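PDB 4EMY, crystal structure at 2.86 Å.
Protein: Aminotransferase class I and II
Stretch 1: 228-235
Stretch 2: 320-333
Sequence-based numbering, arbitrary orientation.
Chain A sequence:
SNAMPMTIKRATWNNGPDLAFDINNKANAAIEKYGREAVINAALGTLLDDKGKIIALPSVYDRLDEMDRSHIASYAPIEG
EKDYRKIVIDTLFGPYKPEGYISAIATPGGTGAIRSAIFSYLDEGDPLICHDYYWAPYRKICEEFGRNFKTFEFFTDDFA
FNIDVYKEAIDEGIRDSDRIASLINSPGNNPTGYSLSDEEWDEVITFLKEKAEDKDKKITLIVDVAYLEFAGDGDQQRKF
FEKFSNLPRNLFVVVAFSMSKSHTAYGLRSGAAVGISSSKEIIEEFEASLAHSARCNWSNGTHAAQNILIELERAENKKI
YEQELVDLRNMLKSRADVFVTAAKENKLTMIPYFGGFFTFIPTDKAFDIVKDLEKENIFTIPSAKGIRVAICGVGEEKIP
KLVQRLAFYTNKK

Stretch 1 (228-235) LEFAGDGD
Stretch 2, residues 320-333: IYEQELVDLRNMLK

A continuous helix and a short irregular turn, at least 92 residues apart in sequence wherever they touch, bury 398 Å² between them. Stretch 2 is helical throughout, 320 to 333, as part of a longer helix, with phi/psi near -60/-45 and i to i+4 hydrogen bonds such as R329 N to L325 O at 2.8 Å. In stretch 1 a 3-10 segment includes L228 (-52/-51) and E229 (-70/-8); F230 has phi/psi -116/34, and A231 (-139/33) is in the loop. A weak bond from A231 N to L228 O, 3.3 Å, ties this turn together. G232 (148/-175), D233 (-79/16) and G234 (101/-43) carry the chain onward, ending at D235 (-92/-56). Register is set by F230 over R329, their CA atoms 5.6 Å apart, and by D233 near V326, CA to CA 7.9 Å. Advancing along the turn from F230 to D233 therefore means stepping back along the helix.

The polar half of the contact is organised by R329, which leaves the helix with chi1 to chi3 t, t, m and chi4 at 150°. Its CA-to-CB bond points sideways, yet the long side chain brings the guanidinium to the turn. There NE donates to E229 O at 2.8 Å with a nearly straight 166° angle, while NH2 makes a weak bond to the same E229 O, 3.2 Å and 134°. One backbone carbonyl thus meets two donors at the edge of the guanidinium. The side chain of E229, chi1 and chi2 both m and chi3 -125°, adds charge to this arrangement: E229 OE2 forms a salt bridge with R329 NH2 at 3.1 Å. G232 O also lies 3.2 Å from R329 NE, but the angle is too poor for a hydrogen bond.

Backbone packing completes the arginine site. D233 C and G234 CA lie over one face of the guanidinium, with G234 CA 3.8 Å from R329 NH2. An ideal CB on G234 would sit 3.5 Å from R329 NH1 and would also jam against the preceding carbonyl oxygen, so its backbone angles alone call for glycine. The same backbone rule applies to G232, although a CB there would point away from the helix.

The apolar half belongs to F230, with chi1 m and chi2 -83°. Its ring reaches three leucines on successive turns of the helix; L325, L328 and L332 all have chi1 t and chi2 p. F230 CD1 meets L332 CD2 at 3.5 Å, F230 CZ meets L328 CD2 at 3.8 Å at the ring edge, and F230 CZ meets L325 CD1 at 4.3 Å. All are apolar contacts of ring carbon with methyl; all four residues are buried, so the packing removes hydrocarbon surface from water. L325 and L332, seven residues apart, direct their CA-to-CB bonds toward the turn. L325 touches both residues: its CD1 packs near the ring of F230, while its CD2 makes only a van der Waals contact with E229 OE1, at 3.4 Å.

The rule is economical: neighbouring residues E229 and F230 supply polar and apolar anchors, matched by one arginine and a row of leucines.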

# COMPACT_ATOMS: atom_id res chain seq x y z
N LEU A 228 -1.13 -2.02 21.05
CA LEU A 228 -2.14 -2.60 21.94
C LEU A 228 -1.60 -3.75 22.79
O LEU A 228 -1.74 -3.75 24.01
CB LEU A 228 -3.34 -3.08 21.13
CG LEU A 228 -4.55 -3.62 21.89
CD1 LEU A 228 -5.41 -2.49 22.41
CD2 LEU A 228 -5.34 -4.53 20.97
N GLU A 229 -0.96 -4.72 22.15
CA GLU A 229 -0.49 -5.91 22.85
C GLU A 229 0.68 -5.64 23.80
O GLU A 229 1.08 -6.53 24.57
CB GLU A 229 -0.14 -7.01 21.85
CG GLU A 229 -1.29 -7.41 20.95
CD GLU A 229 -2.22 -8.44 21.58
OE1 GLU A 229 -2.44 -9.50 20.95
OE2 GLU A 229 -2.74 -8.19 22.69
N PHE A 230 1.23 -4.43 23.75
CA PHE A 230 2.39 -4.08 24.55
C PHE A 230 2.03 -2.99 25.55
O PHE A 230 2.86 -2.13 25.87
CB PHE A 230 3.55 -3.64 23.65
CG PHE A 230 3.98 -4.70 22.67
CD1 PHE A 230 4.85 -5.71 23.06
CD2 PHE A 230 3.50 -4.69 21.37
CE1 PHE A 230 5.24 -6.68 22.16
CE2 PHE A 230 3.89 -5.66 20.46
CZ PHE A 230 4.76 -6.66 20.85
N ALA A 231 0.80 -3.04 26.05
CA ALA A 231 0.31 -2.03 26.98
C ALA A 231 -0.53 -2.64 28.11
O ALA A 231 -1.47 -2.00 28.61
CB ALA A 231 -0.48 -0.96 26.23
N GLY A 232 -0.17 -3.85 28.51
CA GLY A 232 -0.86 -4.58 29.57
C GLY A 232 -0.82 -6.07 29.33
O GLY A 232 -0.20 -6.53 28.38
N ASP A 233 -1.51 -6.82 30.19
CA ASP A 233 -1.47 -8.29 30.17
C ASP A 233 -2.34 -8.93 29.08
O ASP A 233 -2.62 -10.13 29.11
CB ASP A 233 -1.83 -8.85 31.55
CG ASP A 233 -3.31 -8.68 31.91
OD1 ASP A 233 -3.86 -9.57 32.60
OD2 ASP A 233 -3.93 -7.67 31.50
N GLY A 234 -2.76 -8.12 28.11
CA GLY A 234 -3.63 -8.59 27.04
C GLY A 234 -5.08 -8.20 27.27
O GLY A 234 -5.77 -7.74 26.35
N ASP A 235 -5.53 -8.36 28.51
CA ASP A 235 -6.93 -8.16 28.84
C ASP A 235 -7.28 -6.75 29.29
O ASP A 235 -8.15 -6.11 28.70
CB ASP A 235 -7.38 -9.19 29.88
CG ASP A 235 -8.87 -9.36 29.92
OD1 ASP A 235 -9.55 -8.49 30.51
OD2 ASP A 235 -9.37 -10.36 29.37
N ILE A 320 0.82 -21.64 21.15
CA ILE A 320 2.24 -21.35 20.94
C ILE A 320 2.46 -19.85 20.76
O ILE A 320 3.39 -19.28 21.33
CB ILE A 320 2.82 -22.11 19.72
CG1 ILE A 320 2.36 -23.58 19.71
CG2 ILE A 320 4.34 -21.97 19.66
CD1 ILE A 320 3.00 -24.49 20.75
N TYR A 321 1.60 -19.22 19.96
CA TYR A 321 1.77 -17.80 19.68
C TYR A 321 1.56 -16.92 20.92
O TYR A 321 2.35 -16.01 21.15
CB TYR A 321 0.90 -17.33 18.50
CG TYR A 321 0.78 -15.84 18.45
CD1 TYR A 321 -0.40 -15.20 18.84
CD2 TYR A 321 1.85 -15.05 18.05
CE1 TYR A 321 -0.51 -13.83 18.81
CE2 TYR A 321 1.75 -13.67 18.02
CZ TYR A 321 0.57 -13.06 18.41
OH TYR A 321 0.45 -11.70 18.39
N GLU A 322 0.52 -17.20 21.71
CA GLU A 322 0.27 -16.47 22.96
C GLU A 322 1.46 -16.58 23.92
O GLU A 322 1.98 -15.58 24.40
CB GLU A 322 -1.01 -16.94 23.67
CG GLU A 322 -2.24 -17.13 22.79
CD GLU A 322 -2.89 -15.83 22.32
OE1 GLU A 322 -2.59 -14.74 22.88
OE2 GLU A 322 -3.72 -15.91 21.38
N GLN A 323 1.89 -17.81 24.18
CA GLN A 323 3.03 -18.05 25.07
C GLN A 323 4.28 -17.30 24.63
O GLN A 323 5.07 -16.86 25.46
CB GLN A 323 3.31 -19.55 25.22
CG GLN A 323 4.19 -19.91 26.41
CD GLN A 323 3.62 -19.44 27.74
OE1 GLN A 323 3.59 -18.23 28.03
NE2 GLN A 323 3.19 -20.39 28.56
N GLU A 324 4.46 -17.18 23.31
CA GLU A 324 5.56 -16.41 22.72
C GLU A 324 5.34 -14.91 22.84
O GLU A 324 6.30 -14.15 23.00
CB GLU A 324 5.78 -16.81 21.26
CG GLU A 324 6.73 -17.98 21.10
CD GLU A 324 6.93 -18.43 19.66
OE1 GLU A 324 7.04 -19.65 19.42
OE2 GLU A 324 6.98 -17.56 18.76
N LEU A 325 4.08 -14.48 22.75
CA LEU A 325 3.72 -13.06 22.88
C LEU A 325 3.84 -12.61 24.32
O LEU A 325 4.25 -11.48 24.57
CB LEU A 325 2.32 -12.77 22.33
CG LEU A 325 1.77 -11.34 22.49
CD1 LEU A 325 2.64 -10.30 21.79
CD2 LEU A 325 0.34 -11.25 21.98
N VAL A 326 3.48 -13.49 25.26
CA VAL A 326 3.64 -13.22 26.69
C VAL A 326 5.09 -12.87 27.00
O VAL A 326 5.36 -11.83 27.59
CB VAL A 326 3.16 -14.40 27.57
CG1 VAL A 326 3.53 -14.18 29.03
CG2 VAL A 326 1.65 -14.59 27.45
N ASP A 327 6.02 -13.73 26.56
CA ASP A 327 7.45 -13.50 26.76
C ASP A 327 7.89 -12.18 26.17
O ASP A 327 8.55 -11.39 26.85
CB ASP A 327 8.27 -14.63 26.12
CG ASP A 327 7.83 -15.99 26.58
OD1 ASP A 327 6.96 -16.08 27.48
OD2 ASP A 327 8.36 -16.99 26.04
N LEU A 328 7.54 -11.94 24.91
CA LEU A 328 7.89 -10.72 24.20
C LEU A 328 7.38 -9.48 24.95
O LEU A 328 8.12 -8.51 25.17
CB LEU A 328 7.31 -10.76 22.78
CG LEU A 328 7.75 -9.69 21.78
CD1 LEU A 328 9.23 -9.83 21.43
CD2 LEU A 328 6.89 -9.77 20.53
N ARG A 329 6.12 -9.55 25.37
CA ARG A 329 5.46 -8.52 26.16
C ARG A 329 6.14 -8.36 27.53
O ARG A 329 6.30 -7.24 28.02
CB ARG A 329 4.00 -8.92 26.31
CG ARG A 329 3.18 -8.19 27.35
CD ARG A 329 1.83 -8.88 27.47
NE ARG A 329 1.00 -8.68 26.29
CZ ARG A 329 0.08 -9.55 25.85
NH1 ARG A 329 -0.11 -10.70 26.49
NH2 ARG A 329 -0.63 -9.27 24.76
N ASN A 330 6.54 -9.49 28.13
CA ASN A 330 7.20 -9.50 29.43
C ASN A 330 8.68 -9.12 29.38
O ASN A 330 9.21 -8.54 30.33
CB ASN A 330 7.00 -10.84 30.15
CG ASN A 330 5.62 -10.98 30.79
OD1 ASN A 330 4.64 -10.38 30.34
ND2 ASN A 330 5.54 -11.78 31.85
N MSE A 331 9.35 -9.45 28.27
CA MSE A 331 10.71 -8.96 28.03
C MSE A 331 10.68 -7.44 27.95
O MSE A 331 11.53 -6.77 28.54
CB MSE A 331 11.32 -9.51 26.75
CG MSE A 331 12.70 -8.92 26.44
SE MSE A 331 13.23 -8.89 24.55
CE MSE A 331 13.77 -10.78 24.37
N LEU A 332 9.70 -6.91 27.23
CA LEU A 332 9.54 -5.47 27.08
C LEU A 332 9.27 -4.79 28.41
O LEU A 332 9.96 -3.83 28.75
CB LEU A 332 8.43 -5.13 26.06
CG LEU A 332 8.22 -3.65 25.68
CD1 LEU A 332 9.50 -2.97 25.20
CD2 LEU A 332 7.14 -3.52 24.62
N LYS A 333 8.28 -5.28 29.16
CA LYS A 333 7.87 -4.60 30.40
C LYS A 333 9.00 -4.52 31.43
O LYS A 333 9.22 -3.46 32.03
CB LYS A 333 6.60 -5.22 31.00
CG LYS A 333 5.95 -4.36 32.09
CD LYS A 333 4.76 -5.04 32.76
CE LYS A 333 5.18 -6.19 33.68
NZ LYS A 333 5.71 -5.73 35.00